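Local coordinates for endoglucanase (PDB 2YIK), which probably hydrolyses the beta-1,4-glucosidic bonds of cellulose, as a family 9 glycoside hydrolase of Clostridium thermocellum, at residues 405-408 / 414-417; 360-365 / 407-412; 231-234 / 239-242; 164-169 / 245-250. One frame throughout, in Å; residues are numbered along the deposited sequence.

Interaction 1 (405-408 / 414-417)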
# COMPACT_ATOMS: atom_id res chain seq x y z
N VAL A 405 -1.93 -10.38 12.52
CA VAL A 405 -1.10 -9.50 13.33
C VAL A 405 -1.58 -9.54 14.79
O VAL A 405 -0.77 -9.55 15.72
CB VAL A 405 -1.16 -8.04 12.79
CG1 VAL A 405 -0.63 -7.06 13.85
CG2 VAL A 405 -0.34 -7.93 11.52
N TYR A 406 -2.90 -9.59 14.98
CA TYR A 406 -3.46 -9.65 16.33
C TYR A 406 -3.00 -10.93 17.04
O TYR A 406 -2.57 -10.89 18.20
CB TYR A 406 -4.99 -9.63 16.29
CG TYR A 406 -5.63 -9.61 17.66
CD1 TYR A 406 -5.85 -10.80 18.37
CD2 TYR A 406 -6.01 -8.41 18.26
CE1 TYR A 406 -6.43 -10.78 19.63
CE2 TYR A 406 -6.60 -8.39 19.52
CZ TYR A 406 -6.81 -9.58 20.20
OH TYR A 406 -7.41 -9.56 21.44
N ASP A 407 -3.09 -12.06 16.34
CA ASP A 407 -2.68 -13.32 16.94
C ASP A 407 -1.19 -13.35 17.23
O ASP A 407 -0.76 -13.91 18.25
CB ASP A 407 -3.08 -14.51 16.05
CG ASP A 407 -4.56 -14.85 16.17
OD1 ASP A 407 -5.27 -14.20 16.96
OD2 ASP A 407 -5.03 -15.78 15.46
N LYS A 408 -0.40 -12.75 16.35
CA LYS A 408 1.04 -12.73 16.56
C LYS A 408 1.34 -12.04 17.89
O LYS A 408 2.16 -12.51 18.68
CB LYS A 408 1.76 -11.99 15.45
CG LYS A 408 3.25 -11.80 15.74
CD LYS A 408 3.93 -10.85 14.77
CE LYS A 408 5.32 -10.45 15.29
NZ LYS A 408 5.95 -9.38 14.47
N PRO A 414 -1.97 -19.24 16.60
CA PRO A 414 -3.26 -19.03 15.95
C PRO A 414 -4.45 -19.25 16.84
O PRO A 414 -4.52 -20.21 17.61
CB PRO A 414 -3.24 -20.01 14.79
CG PRO A 414 -2.44 -21.15 15.35
CD PRO A 414 -1.30 -20.43 16.06
N SER A 415 -5.39 -18.33 16.68
CA SER A 415 -6.63 -18.31 17.41
C SER A 415 -7.76 -18.37 16.36
O SER A 415 -7.51 -18.64 15.16
CB SER A 415 -6.74 -16.99 18.23
OG SER A 415 -7.09 -15.82 17.44
N LYS A 416 -9.00 -18.19 16.82
CA LYS A 416 -10.16 -18.19 15.94
C LYS A 416 -9.95 -17.13 14.85
O LYS A 416 -10.48 -17.26 13.75
CB LYS A 416 -11.44 -17.89 16.75
CG LYS A 416 -11.43 -16.55 17.48
CD LYS A 416 -12.74 -16.34 18.25
CE LYS A 416 -12.67 -15.02 19.03
NZ LYS A 416 -13.89 -14.78 19.85
N TYR A 417 -9.18 -16.07 15.12
CA TYR A 417 -8.96 -15.05 14.09
C TYR A 417 -8.12 -15.60 12.94
O TYR A 417 -8.53 -15.55 11.78
CB TYR A 417 -8.30 -13.79 14.68
CG TYR A 417 -9.16 -13.09 15.71
CD1 TYR A 417 -10.55 -13.04 15.56
CD2 TYR A 417 -8.60 -12.50 16.84
CE1 TYR A 417 -11.36 -12.43 16.51
CE2 TYR A 417 -9.40 -11.88 17.80
CZ TYR A 417 -10.77 -11.85 17.63
OH TYR A 417 -11.56 -11.27 18.60

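Interaction 2 (360-365 / 407-412)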
# COMPACT_ATOMS: atom_id res chain seq x y z
N ASP A 360 -8.45 0.47 25.87
CA ASP A 360 -7.57 -0.68 25.72
C ASP A 360 -7.20 -0.61 24.25
O ASP A 360 -8.05 -0.82 23.37
CB ASP A 360 -8.30 -1.99 26.05
CG ASP A 360 -7.43 -3.23 25.80
OD1 ASP A 360 -6.52 -3.19 24.94
OD2 ASP A 360 -7.68 -4.27 26.45
N PHE A 361 -5.95 -0.28 23.98
CA PHE A 361 -5.49 -0.12 22.61
C PHE A 361 -5.80 -1.26 21.63
O PHE A 361 -6.01 -1.00 20.46
CB PHE A 361 -4.01 0.27 22.60
CG PHE A 361 -3.76 1.69 23.08
CD1 PHE A 361 -4.21 2.77 22.33
CD2 PHE A 361 -3.15 1.93 24.31
CE1 PHE A 361 -4.06 4.08 22.80
CE2 PHE A 361 -2.98 3.24 24.78
CZ PHE A 361 -3.44 4.32 24.02
N TRP A 362 -5.86 -2.50 22.11
CA TRP A 362 -6.19 -3.62 21.22
C TRP A 362 -7.70 -3.83 21.05
O TRP A 362 -8.14 -4.50 20.11
CB TRP A 362 -5.58 -4.93 21.74
CG TRP A 362 -4.15 -5.16 21.35
CD1 TRP A 362 -3.10 -5.32 22.20
CD2 TRP A 362 -3.62 -5.27 20.02
NE1 TRP A 362 -1.94 -5.53 21.48
CE2 TRP A 362 -2.23 -5.51 20.14
CE3 TRP A 362 -4.18 -5.20 18.73
CZ2 TRP A 362 -1.39 -5.67 19.03
CZ3 TRP A 362 -3.34 -5.36 17.62
CH2 TRP A 362 -1.96 -5.59 17.79
N LYS A 363 -8.50 -3.27 21.96
CA LYS A 363 -9.95 -3.45 21.92
C LYS A 363 -10.61 -3.03 20.60
O LYS A 363 -11.47 -3.75 20.09
CB LYS A 363 -10.61 -2.72 23.11
CG LYS A 363 -12.10 -2.97 23.26
CD LYS A 363 -12.43 -4.45 23.24
CE LYS A 363 -13.90 -4.72 23.60
NZ LYS A 363 -14.15 -6.19 23.65
N PRO A 364 -10.22 -1.88 20.03
CA PRO A 364 -10.87 -1.51 18.77
C PRO A 364 -10.66 -2.54 17.66
O PRO A 364 -11.53 -2.74 16.81
CB PRO A 364 -10.23 -0.17 18.44
CG PRO A 364 -9.96 0.41 19.79
CD PRO A 364 -9.38 -0.78 20.53
N ILE A 365 -9.50 -3.20 17.67
CA ILE A 365 -9.19 -4.20 16.67
C ILE A 365 -9.86 -5.53 17.02
O ILE A 365 -10.20 -6.31 16.13
CB ILE A 365 -7.66 -4.36 16.50
CG1 ILE A 365 -7.11 -3.23 15.62
CG2 ILE A 365 -7.31 -5.74 15.94
CD1 ILE A 365 -7.69 -3.23 14.20
N ASP A 407 -3.09 -12.06 16.34
CA ASP A 407 -2.68 -13.32 16.94
C ASP A 407 -1.19 -13.35 17.23
O ASP A 407 -0.76 -13.91 18.25
CB ASP A 407 -3.08 -14.51 16.05
CG ASP A 407 -4.56 -14.85 16.17
OD1 ASP A 407 -5.27 -14.20 16.96
OD2 ASP A 407 -5.03 -15.78 15.46
N LYS A 408 -0.40 -12.75 16.35
CA LYS A 408 1.04 -12.73 16.56
C LYS A 408 1.34 -12.04 17.89
O LYS A 408 2.16 -12.51 18.68
CB LYS A 408 1.76 -11.99 15.45
CG LYS A 408 3.25 -11.80 15.74
CD LYS A 408 3.93 -10.85 14.77
CE LYS A 408 5.32 -10.45 15.29
NZ LYS A 408 5.95 -9.38 14.47
N HIS A 409 0.64 -10.94 18.14
CA HIS A 409 0.86 -10.17 19.35
C HIS A 409 0.10 -10.61 20.58
O HIS A 409 0.11 -9.93 21.61
CB HIS A 409 0.62 -8.70 19.04
CG HIS A 409 1.60 -8.14 18.06
ND1 HIS A 409 2.90 -7.83 18.41
CD2 HIS A 409 1.52 -7.93 16.73
CE1 HIS A 409 3.57 -7.46 17.34
NE2 HIS A 409 2.75 -7.50 16.30
N HIS A 410 -0.56 -11.76 20.49
CA HIS A 410 -1.29 -12.32 21.61
C HIS A 410 -0.91 -13.78 21.79
O HIS A 410 -1.74 -14.68 21.63
CB HIS A 410 -2.81 -12.17 21.41
CG HIS A 410 -3.30 -10.77 21.55
ND1 HIS A 410 -3.16 -9.83 20.55
CD2 HIS A 410 -3.85 -10.11 22.59
CE1 HIS A 410 -3.59 -8.66 20.97
NE2 HIS A 410 -4.02 -8.80 22.22
N GLY A 411 0.36 -14.02 22.11
CA GLY A 411 0.85 -15.37 22.32
C GLY A 411 1.52 -15.94 21.08
O GLY A 411 2.08 -17.03 21.12
N ASP A 412 1.47 -15.18 19.99
CA ASP A 412 2.05 -15.60 18.72
C ASP A 412 1.65 -17.04 18.41
O ASP A 412 2.48 -17.91 18.14
CB ASP A 412 3.58 -15.48 18.76
CG ASP A 412 4.22 -15.59 17.38
OD1 ASP A 412 3.51 -15.47 16.36
OD2 ASP A 412 5.46 -15.77 17.30

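Interaction 3 (231-234 / 239-242)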
# COMPACT_ATOMS: atom_id res chain seq x y z
N MET A 231 12.28 1.15 9.74
CA MET A 231 12.09 -0.00 10.61
C MET A 231 12.55 -1.30 9.96
O MET A 231 13.11 -2.17 10.63
CB MET A 231 10.62 -0.15 11.02
CG MET A 231 10.07 0.92 11.96
SD MET A 231 11.00 1.14 13.50
CE MET A 231 10.59 -0.34 14.40
N ASN A 232 12.33 -1.42 8.65
CA ASN A 232 12.71 -2.61 7.91
C ASN A 232 14.20 -2.71 7.56
O ASN A 232 14.72 -3.81 7.39
CB ASN A 232 11.88 -2.70 6.62
CG ASN A 232 10.45 -3.16 6.86
OD1 ASN A 232 9.54 -2.81 6.11
ND2 ASN A 232 10.25 -3.97 7.89
N PHE A 233 14.88 -1.57 7.48
CA PHE A 233 16.30 -1.57 7.11
C PHE A 233 17.31 -1.11 8.16
O PHE A 233 18.51 -1.17 7.92
CB PHE A 233 16.50 -0.73 5.86
CG PHE A 233 15.94 -1.35 4.61
CD1 PHE A 233 16.64 -2.36 3.95
CD2 PHE A 233 14.70 -0.95 4.12
CE1 PHE A 233 16.11 -2.97 2.80
CE2 PHE A 233 14.16 -1.55 2.98
CZ PHE A 233 14.86 -2.56 2.32
N LYS A 234 16.84 -0.66 9.32
CA LYS A 234 17.74 -0.16 10.35
C LYS A 234 18.88 -1.07 10.81
O LYS A 234 19.90 -0.58 11.30
CB LYS A 234 16.96 0.31 11.58
CG LYS A 234 16.16 -0.77 12.29
CD LYS A 234 15.37 -0.15 13.42
CE LYS A 234 14.27 -1.06 13.92
NZ LYS A 234 14.69 -1.85 15.10
N GLN A 239 22.59 3.12 6.98
CA GLN A 239 22.68 4.39 6.27
C GLN A 239 21.42 4.66 5.44
O GLN A 239 20.92 5.78 5.41
CB GLN A 239 23.90 4.40 5.35
CG GLN A 239 24.19 5.76 4.73
CD GLN A 239 25.53 5.79 4.03
OE1 GLN A 239 25.62 5.81 2.80
NE2 GLN A 239 26.61 5.79 4.82
N TYR A 240 20.93 3.62 4.76
CA TYR A 240 19.73 3.74 3.95
C TYR A 240 18.53 3.96 4.86
O TYR A 240 17.63 4.74 4.55
CB TYR A 240 19.51 2.47 3.13
CG TYR A 240 18.25 2.49 2.29
CD1 TYR A 240 18.09 3.42 1.26
CD2 TYR A 240 17.23 1.57 2.50
CE1 TYR A 240 16.95 3.42 0.46
CE2 TYR A 240 16.08 1.56 1.71
CZ TYR A 240 15.95 2.49 0.69
OH TYR A 240 14.83 2.50 -0.11
N ALA A 241 18.52 3.27 5.99
CA ALA A 241 17.44 3.39 6.95
C ALA A 241 17.40 4.81 7.50
O ALA A 241 16.32 5.39 7.67
CB ALA A 241 17.63 2.39 8.09
N ALA A 242 18.58 5.35 7.79
CA ALA A 242 18.68 6.71 8.32
C ALA A 242 18.14 7.70 7.32
O ALA A 242 17.47 8.66 7.69
CB ALA A 242 20.14 7.05 8.65

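Interaction 4 (164-169 / 245-250)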
# COMPACT_ATOMS: atom_id res chain seq x y z
N TYR A 164 11.39 6.10 -4.85
CA TYR A 164 10.55 6.93 -5.70
C TYR A 164 10.02 8.10 -4.85
O TYR A 164 10.09 9.25 -5.27
CB TYR A 164 9.39 6.10 -6.26
CG TYR A 164 8.23 6.87 -6.87
CD1 TYR A 164 8.42 7.74 -7.95
CD2 TYR A 164 6.93 6.69 -6.40
CE1 TYR A 164 7.34 8.40 -8.54
CE2 TYR A 164 5.85 7.34 -6.97
CZ TYR A 164 6.05 8.20 -8.04
OH TYR A 164 4.97 8.84 -8.61
N PHE A 165 9.53 7.79 -3.66
CA PHE A 165 9.02 8.83 -2.76
C PHE A 165 10.13 9.85 -2.46
O PHE A 165 9.93 11.06 -2.55
CB PHE A 165 8.52 8.22 -1.44
CG PHE A 165 7.39 7.23 -1.59
CD1 PHE A 165 6.41 7.40 -2.57
CD2 PHE A 165 7.28 6.15 -0.72
CE1 PHE A 165 5.34 6.50 -2.68
CE2 PHE A 165 6.22 5.24 -0.82
CZ PHE A 165 5.25 5.42 -1.80
N MET A 166 11.31 9.35 -2.11
CA MET A 166 12.43 10.24 -1.80
C MET A 166 12.85 11.14 -2.95
O MET A 166 13.07 12.34 -2.74
CB MET A 166 13.61 9.43 -1.25
CG MET A 166 13.32 8.89 0.16
SD MET A 166 14.65 8.03 1.03
CE MET A 166 14.45 6.35 0.41
N ARG A 167 12.94 10.60 -4.16
CA ARG A 167 13.31 11.40 -5.33
C ARG A 167 12.24 12.47 -5.58
O ARG A 167 12.54 13.55 -6.09
CB ARG A 167 13.41 10.52 -6.59
CG ARG A 167 14.71 9.74 -6.75
CD ARG A 167 14.81 9.16 -8.17
NE ARG A 167 13.68 8.29 -8.46
CZ ARG A 167 13.62 7.01 -8.14
NH1 ARG A 167 14.64 6.42 -7.52
NH2 ARG A 167 12.53 6.31 -8.42
N CYS A 168 11.00 12.16 -5.22
CA CYS A 168 9.89 13.08 -5.42
C CYS A 168 9.73 14.11 -4.31
O CYS A 168 8.88 15.00 -4.38
CB CYS A 168 8.58 12.30 -5.60
SG CYS A 168 8.44 11.46 -7.21
N THR A 169 10.55 13.98 -3.27
CA THR A 169 10.49 14.93 -2.17
C THR A 169 11.62 15.93 -2.38
O THR A 169 12.80 15.60 -2.19
CB THR A 169 10.68 14.23 -0.80
OG1 THR A 169 9.72 13.17 -0.67
CG2 THR A 169 10.47 15.23 0.34
N LEU A 245 14.32 7.52 7.32
CA LEU A 245 13.79 8.17 8.51
C LEU A 245 13.90 9.68 8.42
O LEU A 245 13.01 10.41 8.86
CB LEU A 245 14.52 7.67 9.76
CG LEU A 245 14.01 8.21 11.10
CD1 LEU A 245 12.53 7.92 11.26
CD2 LEU A 245 14.80 7.57 12.24
N ASP A 246 15.00 10.17 7.84
CA ASP A 246 15.19 11.61 7.70
C ASP A 246 14.09 12.20 6.80
O ASP A 246 13.50 13.23 7.12
CB ASP A 246 16.57 11.92 7.12
CG ASP A 246 16.75 13.39 6.81
OD1 ASP A 246 16.55 14.22 7.71
OD2 ASP A 246 17.11 13.72 5.67
N TYR A 247 13.83 11.54 5.68
CA TYR A 247 12.78 12.00 4.77
C TYR A 247 11.40 11.87 5.43
O TYR A 247 10.55 12.74 5.29
CB TYR A 247 12.81 11.21 3.46
CG TYR A 247 13.78 11.75 2.42
CD1 TYR A 247 15.16 11.52 2.52
CD2 TYR A 247 13.31 12.49 1.33
CE1 TYR A 247 16.04 12.02 1.55
CE2 TYR A 247 14.18 12.99 0.36
CZ TYR A 247 15.55 12.75 0.47
OH TYR A 247 16.40 13.25 -0.49
N ALA A 248 11.19 10.78 6.17
CA ALA A 248 9.91 10.56 6.85
C ALA A 248 9.59 11.70 7.82
O ALA A 248 8.49 12.26 7.80
CB ALA A 248 9.92 9.21 7.59
N LYS A 249 10.55 12.03 8.68
CA LYS A 249 10.38 13.10 9.66
C LYS A 249 10.12 14.45 9.00
O LYS A 249 9.34 15.25 9.51
CB LYS A 249 11.62 13.23 10.54
CG LYS A 249 11.94 12.07 11.46
CD LYS A 249 13.37 12.23 11.95
CE LYS A 249 13.63 11.54 13.27
NZ LYS A 249 15.04 11.83 13.76
N ALA A 250 10.80 14.72 7.89
CA ALA A 250 10.65 15.98 7.17
C ALA A 250 9.25 16.09 6.59
O ALA A 250 8.61 17.13 6.68
CB ALA A 250 11.69 16.08 6.06
O HOH W 1 15.32 14.26 -2.69

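Interaction 1 (405-408 / 414-417)
D407, in the last turn of helix 392-408, reaches over to S415 and grips it twice. S415 N donates to D407 OD2 at 2.8 Å, coming from above the carboxylate plane. The S415 hydroxyl donates to D407 OD1, although OG and OD1 are modelled only 2.5 Å apart, short enough for the exact distance to be doubtful. The carboxylate thus takes the backbone N-H and the side-chain hydroxyl of the same residue, one on each oxygen.

S415 has a second task. Its chi1 of 77° sets OG between the backbone N and the carbonyl carbon, and from there OG accepts from Y417 N at 3.1 Å. Donating to D407 and accepting from Y417, the hydroxyl is held from two directions.

Beside this polar knot Y406 and Y417 make an offset edge-to-face pair, the ring planes at 86° and the centroids 5.2 Å apart. Y417 presents its CD2-CE2 edge, and CD2 lies 3.6 Å from Y406 CD1. With CG anti to its backbone N (chi1 -177°), Y406 turns the face of its ring toward that edge, offset from it. The phenol of Y417 is tied off by D370 of helix 363-373.

S415 is the N-cap of helix 416-428, its OG accepting from Y417 N, while D407 of the preceding helix takes A418 N, at a tight helix-to-helix connection of the family 9 catalytic domain.

Interaction 2 (360-365 / 407-412)
W362 meets two consecutive histidines, H409 and H410, in a small aromatic cluster. The edge-to-face pair is with H410: its imidazole points its CE1-NE2 edge at one face of the indole, CE1 standing 3.5 Å from W362 CD2. The planes lie at 69°, and the H410 centroid is 4.3 Å from that of the five-membered ring.

H409 adds an apolar touch instead of a true stack. Its CB comes to 3.6 Å from W362 CZ2, while its imidazole, inclined by 27° to the indole, is slid so far along that the two rings barely overlap.

Hydrogen bonds orient the partners without crossing between the segments. D360 OD1 accepts from W362 N at 3.0 Å, a capping bond at the type I turn leading into helix 363-373. The ring nitrogens are fixed from outside: W362 NE1 by D334, H409 NE2 by E140 and H410 ND1 by the carbonyl of Y406.

The cluster joins the start of helix 363-373 to the turn that leaves helix 392-408. Helix 322-336 flanks it, with A330 against W362 and E331 against H409, while Y406 of helix 392-408 stacks its ring with H410 and meets W362 edge-to-face.

Interaction 3 (231-234 / 239-242)
This is a contact within a helical hairpin, two successive helices joined by a short connection: the first turn of helix 238-257 comes back against the C-terminal part of helix 216-233. The hairpin belongs to the mainly helical family 9 catalytic domain, whose known fold is an (alpha/alpha)6 barrel. One aromatic pair and one alanine methyl make the contact, with no hydrogen bond between the segments. F233 and Y240 form a T-shaped pair. The tyrosine turns its CD2-CE2 edge to the face of the phenylalanine, the planes meeting at 83° with centroids 5.2 Å apart. CE2 of Y240 is the leading atom, 3.7 Å from F233 CD2, and it stands over the rim of the ring instead of its middle. The Y240 chi1 of 178° sends its ring away from the backbone N and out beside F233, whose own ring, with CG anti to the carbonyl carbon, presents a face to it.

Next to the rings, A241 fills the step where the chain leaves the first helix. Its CB lies 3.5 Å from F233 C and 3.4 Å from K234 N, so the methyl rests directly on the peptide link between these residues. F233 CB adds a looser apolar touch to the same methyl at 4.0 Å. Such a small side chain lets the backbones draw close, with CA of K234 and CA of A241 4.9 Å apart.

The far end of the tyrosine is engaged by helix 151-167: D163 bonds its hydroxyl and R159 makes a cation-pi contact with its ring. F233 also touches E155 and R159 of that helix.

Interaction 4 (164-169 / 245-250)
M166, near the end of helix 151-167, lays its side chain over one face of the Y247 ring, making both a CH-pi and a Met-aromatic contact. M166 CG is 3.9 Å from the centroid of the Y247 ring and 18° off the normal; SD follows at 4.2 Å from the same centroid, tilted 27° and lying nearer the CD1 side. Chi1 of -71° with an extended chi2 lays CG and SD across the ring, and the bend at chi3 carries the methyl on toward Y240. The backbone joins in, with M166 O 3.4 Å from Y247 CE2.

Here two helices of the family 9 catalytic domain, an (alpha/alpha)6 barrel in this family, pack side by side: 151-167 and 238-257. The tyrosine wedges between them just where the first helix gives way to strand 169-171. C168 is already paired through its backbone with C181 of strand 177-184.

T169, the first strand residue, comes at the edge of the same ring, near its plane, its CB 3.8 Å from Y247 CD2. Its hydroxyl turns back to the helix: F165 O accepts from T169 OG1, which is 2.8 Å away and stands above the carbonyl plane. Just beyond, R171 makes a cation-pi contact with the Y247 ring. A water links the two segments at the phenol end: it lies 2.9 Å from T169 O and 2.7 Å from Y247 OH, hydrogen-bonded to both.

From the N terminus, the chain first leaves helix 151-167 and runs through strands and helix 216-233 before interaction 4 closes that long loop on helix 238-257. Interaction 3 is nested inside it, a short hairpin between helices 216-233 and 238-257; the two contacts share the latter helix and touch where Y240 CE1 meets M166 CE at 3.8 Å. Farther on, interaction 2 brings the start of helix 363-373 to the end of helix 392-408, and interaction 1 starts from that same end, passing on to helix 416-428. These two share D407 and K408 and touch through Y406 and W362. The pairs lie apart, interactions 1 and 3 about 28 Å between centres.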